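PDB 1YQE: D-aminoacyl-tRNA deacylase from Archaeoglobus fulgidus, which probably hydrolyses D-aminoacyl-tRNAs to free tRNA and D-amino acids with the help of zinc, countering the toxicity of the mischarged tRNAs. Local coordinates for residues M117-L122 with M186-A191; F134-E139 with I206-T211; T204-M207 with T213-H216; Y242-E247 with K273-D278. All blocks are in the same frame, centred on the assembly; numbering follows the deposited sequence.

Contact 1 of 4, residues M117-L122 with M186-A191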
loop_
_atom_site.group_PDB
_atom_site.type_symbol
_atom_site.label_atom_id
_atom_site.label_comp_id
_atom_site.label_asym_id
_atom_site.label_seq_id
_atom_site.Cartn_x
_atom_site.Cartn_y
_atom_site.Cartn_z
ATOM N N MET A 117 5.962 3.091 -0.960
ATOM C CA MET A 117 5.081 3.161 0.195
ATOM C C MET A 117 5.828 3.883 1.322
ATOM O O MET A 117 5.265 4.747 1.994
ATOM C CB MET A 117 4.702 1.761 0.657
ATOM C CG MET A 117 3.846 1.002 -0.331
ATOM S SD MET A 117 3.837 -0.749 0.070
ATOM C CE MET A 117 2.867 -0.736 1.602
ATOM N N LYS A 118 7.096 3.525 1.515
ATOM C CA LYS A 118 7.918 4.129 2.564
ATOM C C LYS A 118 8.138 5.619 2.336
ATOM O O LYS A 118 7.963 6.427 3.243
ATOM C CB LYS A 118 9.280 3.428 2.650
ATOM C CG LYS A 118 10.224 3.982 3.730
ATOM C CD LYS A 118 9.710 3.708 5.155
ATOM C CE LYS A 118 10.764 4.059 6.210
ATOM N NZ LYS A 118 10.342 3.671 7.594
ATOM N N ASN A 119 8.542 5.982 1.124
ATOM C CA ASN A 119 8.789 7.383 0.810
ATOM C C ASN A 119 7.517 8.207 0.953
ATOM O O ASN A 119 7.555 9.371 1.358
ATOM C CB ASN A 119 9.391 7.496 -0.596
ATOM C CG ASN A 119 10.798 6.930 -0.653
ATOM O OD1 ASN A 119 11.578 7.119 0.275
ATOM N ND2 ASN A 119 11.129 6.237 -1.737
ATOM N N TYR A 120 6.383 7.591 0.633
ATOM C CA TYR A 120 5.104 8.261 0.770
ATOM C C TYR A 120 4.827 8.541 2.249
ATOM O O TYR A 120 4.466 9.652 2.625
ATOM C CB TYR A 120 3.975 7.391 0.219
ATOM C CG TYR A 120 2.598 7.910 0.583
ATOM C CD1 TYR A 120 2.003 8.934 -0.146
ATOM C CD2 TYR A 120 1.898 7.384 1.675
ATOM C CE1 TYR A 120 0.742 9.426 0.192
ATOM C CE2 TYR A 120 0.634 7.872 2.025
ATOM C CZ TYR A 120 0.064 8.892 1.277
ATOM O OH TYR A 120 -1.183 9.382 1.599
ATOM N N VAL A 121 4.994 7.525 3.085
ATOM C CA VAL A 121 4.736 7.680 4.510
ATOM C C VAL A 121 5.616 8.740 5.169
ATOM O O VAL A 121 5.137 9.526 5.992
ATOM C CB VAL A 121 4.896 6.334 5.241
ATOM C CG1 VAL A 121 4.838 6.534 6.758
ATOM C CG2 VAL A 121 3.789 5.392 4.795
ATOM N N LEU A 122 6.896 8.782 4.813
ATOM C CA LEU A 122 7.778 9.779 5.405
ATOM C C LEU A 122 7.428 11.188 4.923
ATOM O O LEU A 122 7.576 12.160 5.672
ATOM C CB LEU A 122 9.241 9.452 5.095
ATOM C CG LEU A 122 9.767 8.152 5.711
ATOM C CD1 LEU A 122 11.231 7.974 5.336
ATOM C CD2 LEU A 122 9.604 8.176 7.232
ATOM N N MET A 186 15.714 4.204 -2.586
ATOM C CA MET A 186 14.999 2.960 -2.865
ATOM C C MET A 186 15.682 1.770 -2.202
ATOM O O MET A 186 15.545 0.638 -2.670
ATOM C CB MET A 186 14.978 2.702 -4.379
ATOM C CG MET A 186 14.498 3.851 -5.237
ATOM S SD MET A 186 12.719 3.937 -5.310
ATOM C CE MET A 186 12.372 2.529 -6.359
ATOM N N ASP A 187 16.421 2.010 -1.126
ATOM C CA ASP A 187 17.131 0.922 -0.463
ATOM C C ASP A 187 16.727 0.708 0.992
ATOM O O ASP A 187 17.540 0.308 1.825
ATOM C CB ASP A 187 18.645 1.150 -0.569
ATOM C CG ASP A 187 19.105 2.363 0.212
ATOM O OD1 ASP A 187 18.290 3.286 0.391
ATOM O OD2 ASP A 187 20.278 2.401 0.636
ATOM N N TRP A 188 15.461 0.972 1.295
ATOM C CA TRP A 188 14.957 0.757 2.641
ATOM C C TRP A 188 14.914 -0.758 2.840
ATOM O O TRP A 188 14.709 -1.503 1.881
ATOM C CB TRP A 188 13.540 1.322 2.788
ATOM C CG TRP A 188 13.442 2.801 2.591
ATOM C CD1 TRP A 188 12.924 3.457 1.513
ATOM C CD2 TRP A 188 13.866 3.808 3.511
ATOM N NE1 TRP A 188 12.995 4.812 1.705
ATOM C CE2 TRP A 188 13.568 5.057 2.927
ATOM C CE3 TRP A 188 14.472 3.777 4.776
ATOM C CZ2 TRP A 188 13.851 6.269 3.565
ATOM C CZ3 TRP A 188 14.757 4.983 5.411
ATOM C CH2 TRP A 188 14.445 6.212 4.803
ATOM N N ASN A 189 15.122 -1.206 4.076
ATOM C CA ASN A 189 15.069 -2.630 4.401
ATOM C C ASN A 189 13.609 -3.050 4.230
ATOM O O ASN A 189 12.703 -2.365 4.712
ATOM C CB ASN A 189 15.534 -2.849 5.841
ATOM C CG ASN A 189 16.987 -2.458 6.044
ATOM O OD1 ASN A 189 17.877 -3.001 5.392
ATOM N ND2 ASN A 189 17.234 -1.509 6.943
ATOM N N VAL A 190 13.382 -4.166 3.542
ATOM C CA VAL A 190 12.026 -4.634 3.270
ATOM C C VAL A 190 11.638 -5.876 4.063
ATOM O O VAL A 190 12.375 -6.858 4.109
ATOM C CB VAL A 190 11.840 -4.954 1.766
ATOM C CG1 VAL A 190 10.379 -5.298 1.480
ATOM C CG2 VAL A 190 12.291 -3.776 0.916
ATOM N N ALA A 191 10.463 -5.832 4.678
ATOM C CA ALA A 191 9.999 -6.973 5.447
ATOM C C ALA A 191 8.541 -7.297 5.176
ATOM O O ALA A 191 7.791 -6.480 4.653
ATOM C CB ALA A 191 10.176 -6.699 6.933
#

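Contact 2 of 4, residues F134-E139 with I206-T211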
loop_
_atom_site.group_PDB
_atom_site.type_symbol
_atom_site.label_atom_id
_atom_site.label_comp_id
_atom_site.label_asym_id
_atom_site.label_seq_id
_atom_site.Cartn_x
_atom_site.Cartn_y
_atom_site.Cartn_z
ATOM N N PHE A 134 -6.257 14.403 12.069
ATOM C CA PHE A 134 -5.996 13.156 11.356
ATOM C C PHE A 134 -4.812 12.394 11.923
ATOM O O PHE A 134 -3.887 12.972 12.489
ATOM C CB PHE A 134 -5.736 13.416 9.870
ATOM C CG PHE A 134 -6.977 13.488 9.036
ATOM C CD1 PHE A 134 -7.838 14.576 9.132
ATOM C CD2 PHE A 134 -7.293 12.457 8.152
ATOM C CE1 PHE A 134 -8.995 14.637 8.359
ATOM C CE2 PHE A 134 -8.449 12.511 7.377
ATOM C CZ PHE A 134 -9.300 13.605 7.481
ATOM N N GLU A 135 -4.844 11.081 11.750
ATOM C CA GLU A 135 -3.773 10.229 12.228
ATOM C C GLU A 135 -3.377 9.290 11.100
ATOM O O GLU A 135 -4.205 8.939 10.265
ATOM C CB GLU A 135 -4.257 9.424 13.437
ATOM C CG GLU A 135 -3.196 8.563 14.085
ATOM C CD GLU A 135 -3.716 7.838 15.314
ATOM O OE1 GLU A 135 -4.162 8.519 16.264
ATOM O OE2 GLU A 135 -3.679 6.588 15.328
ATOM N N PHE A 136 -2.108 8.906 11.053
ATOM C CA PHE A 136 -1.663 7.979 10.022
ATOM C C PHE A 136 -1.586 6.569 10.581
ATOM O O PHE A 136 -1.246 6.367 11.744
ATOM C CB PHE A 136 -0.275 8.324 9.487
ATOM C CG PHE A 136 0.342 7.198 8.708
ATOM C CD1 PHE A 136 -0.144 6.865 7.446
ATOM C CD2 PHE A 136 1.328 6.401 9.275
ATOM C CE1 PHE A 136 0.338 5.751 6.764
ATOM C CE2 PHE A 136 1.817 5.283 8.600
ATOM C CZ PHE A 136 1.316 4.960 7.340
ATOM N N THR A 137 -1.884 5.591 9.737
ATOM C CA THR A 137 -1.804 4.209 10.150
ATOM C C THR A 137 -1.700 3.291 8.944
ATOM O O THR A 137 -2.237 3.574 7.869
ATOM C CB THR A 137 -3.034 3.783 10.987
ATOM O OG1 THR A 137 -2.796 2.488 11.554
ATOM C CG2 THR A 137 -4.284 3.722 10.117
ATOM N N MET A 138 -0.971 2.201 9.121
ATOM C CA MET A 138 -0.848 1.214 8.074
ATOM C C MET A 138 -2.099 0.363 8.225
ATOM O O MET A 138 -2.777 0.418 9.256
ATOM C CB MET A 138 0.369 0.322 8.310
ATOM C CG MET A 138 1.707 0.957 8.012
ATOM S SD MET A 138 1.888 1.351 6.266
ATOM C CE MET A 138 2.067 -0.291 5.563
ATOM N N GLU A 139 -2.416 -0.387 7.178
ATOM C CA GLU A 139 -3.527 -1.323 7.201
ATOM C C GLU A 139 -2.857 -2.614 6.773
ATOM O O GLU A 139 -1.952 -2.592 5.937
ATOM C CB GLU A 139 -4.601 -0.965 6.179
ATOM C CG GLU A 139 -5.616 0.061 6.626
ATOM C CD GLU A 139 -6.690 0.275 5.579
ATOM O OE1 GLU A 139 -7.397 -0.702 5.250
ATOM O OE2 GLU A 139 -6.828 1.414 5.080
ATOM N N ILE A 206 7.004 1.291 12.995
ATOM C CA ILE A 206 8.211 0.951 12.258
ATOM C C ILE A 206 8.283 1.763 10.961
ATOM O O ILE A 206 9.359 2.231 10.573
ATOM C CB ILE A 206 8.268 -0.582 11.964
ATOM C CG1 ILE A 206 8.598 -1.330 13.264
ATOM C CG2 ILE A 206 9.326 -0.889 10.886
ATOM C CD1 ILE A 206 8.480 -2.847 13.179
ATOM N N MET A 207 7.141 1.951 10.303
ATOM C CA MET A 207 7.094 2.727 9.057
ATOM C C MET A 207 7.436 4.200 9.289
ATOM O O MET A 207 8.085 4.842 8.459
ATOM C CB MET A 207 5.700 2.643 8.426
ATOM C CG MET A 207 5.393 1.322 7.744
ATOM S SD MET A 207 6.467 1.088 6.291
ATOM C CE MET A 207 5.580 2.017 5.059
ATOM N N LEU A 208 7.000 4.733 10.424
ATOM C CA LEU A 208 7.238 6.137 10.740
ATOM C C LEU A 208 8.585 6.490 11.370
ATOM O O LEU A 208 9.036 7.636 11.254
ATOM C CB LEU A 208 6.123 6.649 11.661
ATOM C CG LEU A 208 4.708 6.781 11.098
ATOM C CD1 LEU A 208 3.703 6.915 12.236
ATOM C CD2 LEU A 208 4.640 7.983 10.178
ATOM N N THR A 209 9.243 5.526 12.011
ATOM C CA THR A 209 10.494 5.833 12.704
ATOM C C THR A 209 11.748 5.008 12.435
ATOM O O THR A 209 12.790 5.281 13.037
ATOM C CB THR A 209 10.276 5.802 14.224
ATOM O OG1 THR A 209 10.042 4.452 14.643
ATOM C CG2 THR A 209 9.074 6.661 14.607
ATOM N N THR A 210 11.674 4.015 11.553
ATOM C CA THR A 210 12.846 3.193 11.276
ATOM C C THR A 210 13.250 3.188 9.800
ATOM O O THR A 210 12.659 3.881 8.980
ATOM C CB THR A 210 12.621 1.735 11.736
ATOM O OG1 THR A 210 11.656 1.109 10.885
ATOM C CG2 THR A 210 12.113 1.698 13.180
ATOM N N THR A 211 14.273 2.401 9.475
ATOM C CA THR A 211 14.759 2.299 8.105
ATOM C C THR A 211 14.089 1.105 7.420
ATOM O O THR A 211 14.532 0.650 6.370
ATOM C CB THR A 211 16.285 2.093 8.072
ATOM O OG1 THR A 211 16.622 0.925 8.832
ATOM C CG2 THR A 211 17.005 3.312 8.677
#

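Contact 3 of 4, residues T204-M207 with T213-H216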
loop_
_atom_site.group_PDB
_atom_site.type_symbol
_atom_site.label_atom_id
_atom_site.label_comp_id
_atom_site.label_asym_id
_atom_site.label_seq_id
_atom_site.Cartn_x
_atom_site.Cartn_y
_atom_site.Cartn_z
ATOM N N THR A 204 3.125 0.195 11.915
ATOM C CA THR A 204 2.926 1.623 11.680
ATOM C C THR A 204 4.067 2.424 12.321
ATOM O O THR A 204 4.605 3.353 11.715
ATOM C CB THR A 204 1.574 2.100 12.270
ATOM O OG1 THR A 204 0.499 1.489 11.545
ATOM C CG2 THR A 204 1.440 3.616 12.178
ATOM N N GLU A 205 4.437 2.061 13.547
ATOM C CA GLU A 205 5.518 2.751 14.249
ATOM C C GLU A 205 6.834 2.508 13.503
ATOM O O GLU A 205 7.674 3.403 13.381
ATOM C CB GLU A 205 5.623 2.233 15.686
ATOM C CG GLU A 205 4.306 2.281 16.439
ATOM C CD GLU A 205 4.366 1.593 17.792
ATOM O OE1 GLU A 205 5.023 0.536 17.897
ATOM O OE2 GLU A 205 3.743 2.101 18.748
ATOM N N ILE A 206 7.004 1.291 12.995
ATOM C CA ILE A 206 8.211 0.951 12.258
ATOM C C ILE A 206 8.283 1.763 10.961
ATOM O O ILE A 206 9.359 2.231 10.573
ATOM C CB ILE A 206 8.268 -0.582 11.964
ATOM C CG1 ILE A 206 8.598 -1.330 13.264
ATOM C CG2 ILE A 206 9.326 -0.889 10.886
ATOM C CD1 ILE A 206 8.480 -2.847 13.179
ATOM N N MET A 207 7.141 1.951 10.303
ATOM C CA MET A 207 7.094 2.727 9.057
ATOM C C MET A 207 7.436 4.200 9.289
ATOM O O MET A 207 8.085 4.842 8.459
ATOM C CB MET A 207 5.700 2.643 8.426
ATOM C CG MET A 207 5.393 1.322 7.744
ATOM S SD MET A 207 6.467 1.088 6.291
ATOM C CE MET A 207 5.580 2.017 5.059
ATOM N N THR A 213 10.630 -0.900 5.800
ATOM C CA THR A 213 9.370 -0.698 5.117
ATOM C C THR A 213 8.781 -2.093 5.009
ATOM O O THR A 213 9.451 -3.071 5.327
ATOM C CB THR A 213 9.543 -0.097 3.709
ATOM O OG1 THR A 213 8.247 0.163 3.158
ATOM C CG2 THR A 213 10.295 -1.062 2.778
ATOM N N PHE A 214 7.530 -2.176 4.575
ATOM C CA PHE A 214 6.850 -3.458 4.452
ATOM C C PHE A 214 6.284 -3.659 3.063
ATOM O O PHE A 214 6.037 -2.702 2.331
ATOM C CB PHE A 214 5.687 -3.538 5.447
ATOM C CG PHE A 214 6.114 -3.595 6.884
ATOM C CD1 PHE A 214 6.377 -4.816 7.494
ATOM C CD2 PHE A 214 6.289 -2.428 7.618
ATOM C CE1 PHE A 214 6.813 -4.879 8.816
ATOM C CE2 PHE A 214 6.724 -2.473 8.939
ATOM C CZ PHE A 214 6.988 -3.702 9.543
ATOM N N GLY A 215 6.108 -4.927 2.708
ATOM C CA GLY A 215 5.493 -5.273 1.448
ATOM C C GLY A 215 4.099 -5.679 1.901
ATOM O O GLY A 215 3.162 -4.883 1.863
ATOM N N HIS A 216 3.971 -6.915 2.367
ATOM C CA HIS A 216 2.689 -7.407 2.854
ATOM C C HIS A 216 2.730 -7.507 4.372
ATOM O O HIS A 216 3.806 -7.537 4.973
ATOM C CB HIS A 216 2.372 -8.765 2.223
ATOM C CG HIS A 216 1.814 -8.656 0.839
ATOM N ND1 HIS A 216 0.550 -8.168 0.588
ATOM C CD2 HIS A 216 2.368 -8.909 -0.371
ATOM C CE1 HIS A 216 0.349 -8.123 -0.716
ATOM N NE2 HIS A 216 1.437 -8.564 -1.321
#

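Contact 4 of 4, residues Y242-E247 with K273-D278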
loop_
_atom_site.group_PDB
_atom_site.type_symbol
_atom_site.label_atom_id
_atom_site.label_comp_id
_atom_site.label_asym_id
_atom_site.label_seq_id
_atom_site.Cartn_x
_atom_site.Cartn_y
_atom_site.Cartn_z
ATOM N N TYR A 242 13.476 -9.880 5.152
ATOM C CA TYR A 242 13.134 -10.121 6.553
ATOM C C TYR A 242 11.652 -10.375 6.777
ATOM O O TYR A 242 10.815 -10.021 5.953
ATOM C CB TYR A 242 13.460 -8.887 7.402
ATOM C CG TYR A 242 14.872 -8.382 7.345
ATOM C CD1 TYR A 242 15.849 -8.888 8.205
ATOM C CD2 TYR A 242 15.235 -7.381 6.447
ATOM C CE1 TYR A 242 17.149 -8.402 8.174
ATOM C CE2 TYR A 242 16.539 -6.891 6.407
ATOM C CZ TYR A 242 17.486 -7.404 7.273
ATOM O OH TYR A 242 18.769 -6.912 7.252
ATOM N N ILE A 243 11.351 -10.988 7.917
ATOM C CA ILE A 243 9.977 -11.199 8.347
ATOM C C ILE A 243 9.999 -10.590 9.744
ATOM O O ILE A 243 10.832 -10.963 10.567
ATOM C CB ILE A 243 9.580 -12.684 8.499
ATOM C CG1 ILE A 243 9.595 -13.386 7.144
ATOM C CG2 ILE A 243 8.164 -12.777 9.091
ATOM C CD1 ILE A 243 9.286 -14.868 7.215
ATOM N N ILE A 244 9.127 -9.626 9.999
ATOM C CA ILE A 244 9.063 -9.015 11.321
ATOM C C ILE A 244 7.807 -9.542 11.994
ATOM O O ILE A 244 6.748 -9.599 11.374
ATOM C CB ILE A 244 8.981 -7.474 11.234
ATOM C CG1 ILE A 244 10.290 -6.914 10.683
ATOM C CG2 ILE A 244 8.702 -6.886 12.608
ATOM C CD1 ILE A 244 10.222 -5.441 10.334
ATOM N N ILE A 245 7.923 -9.938 13.258
ATOM C CA ILE A 245 6.768 -10.448 13.983
ATOM C C ILE A 245 6.366 -9.513 15.114
ATOM O O ILE A 245 7.210 -8.840 15.714
ATOM C CB ILE A 245 7.041 -11.845 14.600
ATOM C CG1 ILE A 245 8.276 -11.784 15.504
ATOM C CG2 ILE A 245 7.206 -12.886 13.495
ATOM C CD1 ILE A 245 8.528 -13.057 16.286
ATOM N N ASP A 246 5.068 -9.454 15.375
ATOM C CA ASP A 246 4.544 -8.646 16.467
ATOM C C ASP A 246 4.578 -9.665 17.601
ATOM O O ASP A 246 3.619 -10.411 17.800
ATOM C CB ASP A 246 3.104 -8.218 16.170
ATOM C CG ASP A 246 2.508 -7.360 17.274
ATOM O OD1 ASP A 246 2.825 -7.607 18.455
ATOM O OD2 ASP A 246 1.710 -6.452 16.963
ATOM N N GLU A 247 5.699 -9.705 18.316
ATOM C CA GLU A 247 5.909 -10.665 19.396
ATOM C C GLU A 247 4.797 -10.793 20.431
ATOM O O GLU A 247 4.720 -11.797 21.139
ATOM C CB GLU A 247 7.250 -10.390 20.103
ATOM C CG GLU A 247 7.404 -9.014 20.732
ATOM C CD GLU A 247 7.967 -7.981 19.773
ATOM O OE1 GLU A 247 7.284 -7.641 18.784
ATOM O OE2 GLU A 247 9.098 -7.511 20.010
ATOM N N LYS A 273 10.124 -5.140 18.439
ATOM C CA LYS A 273 10.789 -4.296 19.426
ATOM C C LYS A 273 12.253 -4.096 19.056
ATOM O O LYS A 273 12.797 -3.007 19.218
ATOM C CB LYS A 273 10.684 -4.920 20.824
ATOM C CG LYS A 273 11.374 -4.105 21.912
ATOM C CD LYS A 273 11.252 -4.762 23.277
ATOM C CE LYS A 273 11.932 -3.912 24.339
ATOM N NZ LYS A 273 11.357 -2.537 24.378
ATOM N N LYS A 274 12.891 -5.151 18.553
ATOM C CA LYS A 274 14.292 -5.068 18.156
ATOM C C LYS A 274 14.448 -4.140 16.952
ATOM O O LYS A 274 15.407 -3.369 16.875
ATOM C CB LYS A 274 14.836 -6.462 17.827
ATOM C CG LYS A 274 16.317 -6.489 17.469
ATOM C CD LYS A 274 16.855 -7.915 17.460
ATOM C CE LYS A 274 18.333 -7.956 17.100
ATOM N NZ LYS A 274 18.591 -7.451 15.722
ATOM N N VAL A 275 13.501 -4.213 16.019
ATOM C CA VAL A 275 13.532 -3.366 14.831
ATOM C C VAL A 275 13.411 -1.896 15.229
ATOM O O VAL A 275 14.183 -1.050 14.773
ATOM C CB VAL A 275 12.378 -3.713 13.858
ATOM C CG1 VAL A 275 12.348 -2.715 12.698
ATOM C CG2 VAL A 275 12.553 -5.127 13.333
ATOM N N LYS A 276 12.438 -1.599 16.085
ATOM C CA LYS A 276 12.214 -0.233 16.549
ATOM C C LYS A 276 13.429 0.331 17.286
ATOM O O LYS A 276 13.692 1.532 17.242
ATOM C CB LYS A 276 10.997 -0.187 17.477
ATOM C CG LYS A 276 9.678 -0.480 16.789
ATOM C CD LYS A 276 8.532 -0.603 17.786
ATOM C CE LYS A 276 8.286 0.698 18.537
ATOM N NZ LYS A 276 7.180 0.555 19.525
ATOM N N LYS A 277 14.171 -0.544 17.953
ATOM C CA LYS A 277 15.341 -0.132 18.718
ATOM C C LYS A 277 16.645 -0.024 17.927
ATOM O O LYS A 277 17.374 0.955 18.065
ATOM C CB LYS A 277 15.544 -1.095 19.894
ATOM C CG LYS A 277 16.826 -0.883 20.685
ATOM C CD LYS A 277 17.049 -2.034 21.662
ATOM C CE LYS A 277 18.378 -1.910 22.394
ATOM N NZ LYS A 277 18.440 -0.685 23.234
ATOM N N ASP A 278 16.940 -1.021 17.098
ATOM C CA ASP A 278 18.189 -1.013 16.343
ATOM C C ASP A 278 18.165 -0.389 14.950
ATOM O O ASP A 278 19.208 -0.297 14.304
ATOM C CB ASP A 278 18.744 -2.439 16.229
ATOM C CG ASP A 278 18.962 -3.098 17.585
ATOM O OD1 ASP A 278 19.303 -2.387 18.555
ATOM O OD2 ASP A 278 18.805 -4.335 17.677
#

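Contact 1 of 4, residues M117-L122 with M186-A191
Lys118 and Trp188 have CA atoms 7.8 Å apart where helix 114-125 passes the loop that leads into strand 189-194. That strand belongs to the four-stranded parallel sheet of an alpha/beta unit, so the contact ties the helix to the entry of the sheet. The Trp188 indole is the centre of it. Over one face lies the methylene chain of Lys118. Its CG is 3.4 Å from the centroid of the five-membered ring of Trp188 and almost on the ring normal, a CH-pi contact. CG of Lys118 stands anti to the backbone N (chi1 -180°), and the bend at chi2 (67°) lets the chain run on across the indole, bringing CE to the six-membered ring. The ammonium group goes further, to the carbonyl oxygens of Met207, Thr210 and Phe212, and its cation-pi attraction to the indole is weak at most. Leu122 CD1 meets Trp188 CZ2 obliquely at 3.6 Å. With an alanine here instead of Trp188, the Lys118 methylenes would probably lose their aromatic cover, and Asn119 OD1 its indole donor. The Asn119 amide is held at both ends, since ND2 binds the carbonyl of Lys185. The other end takes the indole N-H, with Trp188 NE1 3.1 Å from Asn119 OD1. OD1 lies near the indole plane, while NE1 stands above the amide carbonyl plane, 44° out of it.

Contact 2 of 4, residues F134-E139 with I206-T211
Phe136 meets Leu208 and Met138 meets Met207 where strand 135-138 runs past the last turn of helix 201-209. Phe136 comes first. Its CG is anti to the backbone N (chi1 165°), which carries the ring toward the helix. CD2 of Phe136 lies 3.8 Å from CD2 of Leu208 and equally near CD1, so the ring corner fits against the fork of the leucine. Phe136 and Leu208 run alongside each other, pointing opposite ways. Thr137 turns the other way, as expected one step along a strand. Met138 then faces the helix again. Its CG is 3.7 Å from CG of Met207, and its SD is 3.9 Å from CE of Met207. The methionine chains lie roughly perpendicular. No hydrogen bond joins the two segments, and the contact is apolar and buried. On the helix side, Thr210 is the first residue to leave helical geometry. It is bonded back to Ile206 O through both N and OG1, from opposite faces of the carbonyl plane. Strand 135-138 is an outer strand of the mixed sheet and pairs with strand 88-92. Val121 of helix 114-125 touches Phe136, Met207 and Leu208, so strand and helix 201-209 share one neighbour.

Contact 3 of 4, residues T204-M207 with T213-H216
Met207 sets its sulfur against the rim of the Phe214 ring, in a Met-aromatic contact made edge-on. SD lies 5.1 Å from the ring centroid of Phe214 and 81° off the ring normal. The nearest ring atom is CD2 of Phe214, 3.8 Å from SD. The Met207 chain folds at chi2 and chi3 (-66° and -83°), and this turns the sulfur from the helix toward the strand. The same sulfur also rests on backbone: SD is 3.6 Å from CA of Thr213. CG of Met207 follows the same rim, close to the ring plane.

Ile206 takes the next part of the ring. Its CG2 is 3.6 Å from CE2 of Phe214 and reaches it obliquely, while CB lies in the ring plane. CD1 of Ile206 adds a contact with CZ of Phe214 at 4.0 Å. Two successive helix residues thus hold neighbouring parts of one ring. The contact joins helix and second strand of a beta-alpha-beta crossover: strand 189-194, helix 201-209, strand 212-218. The two strands pair in parallel, and the helix lies against them. Ile206 points to the sheet, and the bent end of Met207 reaches it. The hydroxyl of Thr213 is bonded to the carbonyl of Pro114, at the start of helix 114-125. The backbone N of Phe214 is buried here and has no partner in the model. One residue on, at Gly215, the chain turns a corner. Ile206 also touches Val275 and Lys276 of helix 272-278, next to its contact with Phe214.

Contact 4 of 4, residues Y242-E247 with K273-D278
Ile244 and Val275 make the apolar half of this contact, and Glu247 and Lys273 the polar half. The apolar half joins strand 242-245 of the four-stranded parallel sheet, and the polar half the loop after it, to helix 272-278, the short helix that follows the edge strand 268-271. This is helix-on-sheet packing of an alpha/beta fold. In the apolar half the methyl ends of Ile244 and Val275 meet head-on. CD1 of Ile244 is 3.8 Å from CG2 of Val275, and CG1 of Ile244 is 3.9 Å from that same methyl. Both residues also touch Ile206 of helix 201-209 and Phe212, so the pair is part of a wider apolar layer.

The polar half lies past the end of the strand, after Asp246, which centres an inverse gamma turn. Here the Glu247 carboxylate meets backbone, not the lysine ammonium. The Lys273 side chain extends away, and its NZ stays 7.0 Å from OE2 of Glu247. The other oxygen, OE1, is bonded to Ser272 OG. The N-terminal end of helix 272-278, where backbone N-H groups point outward, would probably favour the carboxylate. A leucine in place of Glu247 would probably leave the Lys273 N-H and the Ser272 hydroxyl without their carboxylate partner. The Glu247 chain bends sharply at chi2 (-89°) to bring its end to the helix, where Lys273 N gives its hydrogen to the syn lone pair of OE2 at 3.0 Å.

Contacts 2 and 3 are buried, apolar across their segments and share Ile206 and Met207 on helix 201-209. Contact 2 turns that helix to the mixed sheet, contact 3 to the parallel one. Contacts 1 and 4 are only partly buried, and each pairs apolar packing with one hydrogen bond: indole to amide in contact 1, backbone to carboxylate in contact 4. Contacts 1, 3 and 4 all reach the parallel sheet. Lys118 ties contact 1 to the helix shared by contacts 2 and 3. Contact 4 lies farthest from the chain centre, yet a salt bridge from Glu205 to Lys276 ties it to contact 3.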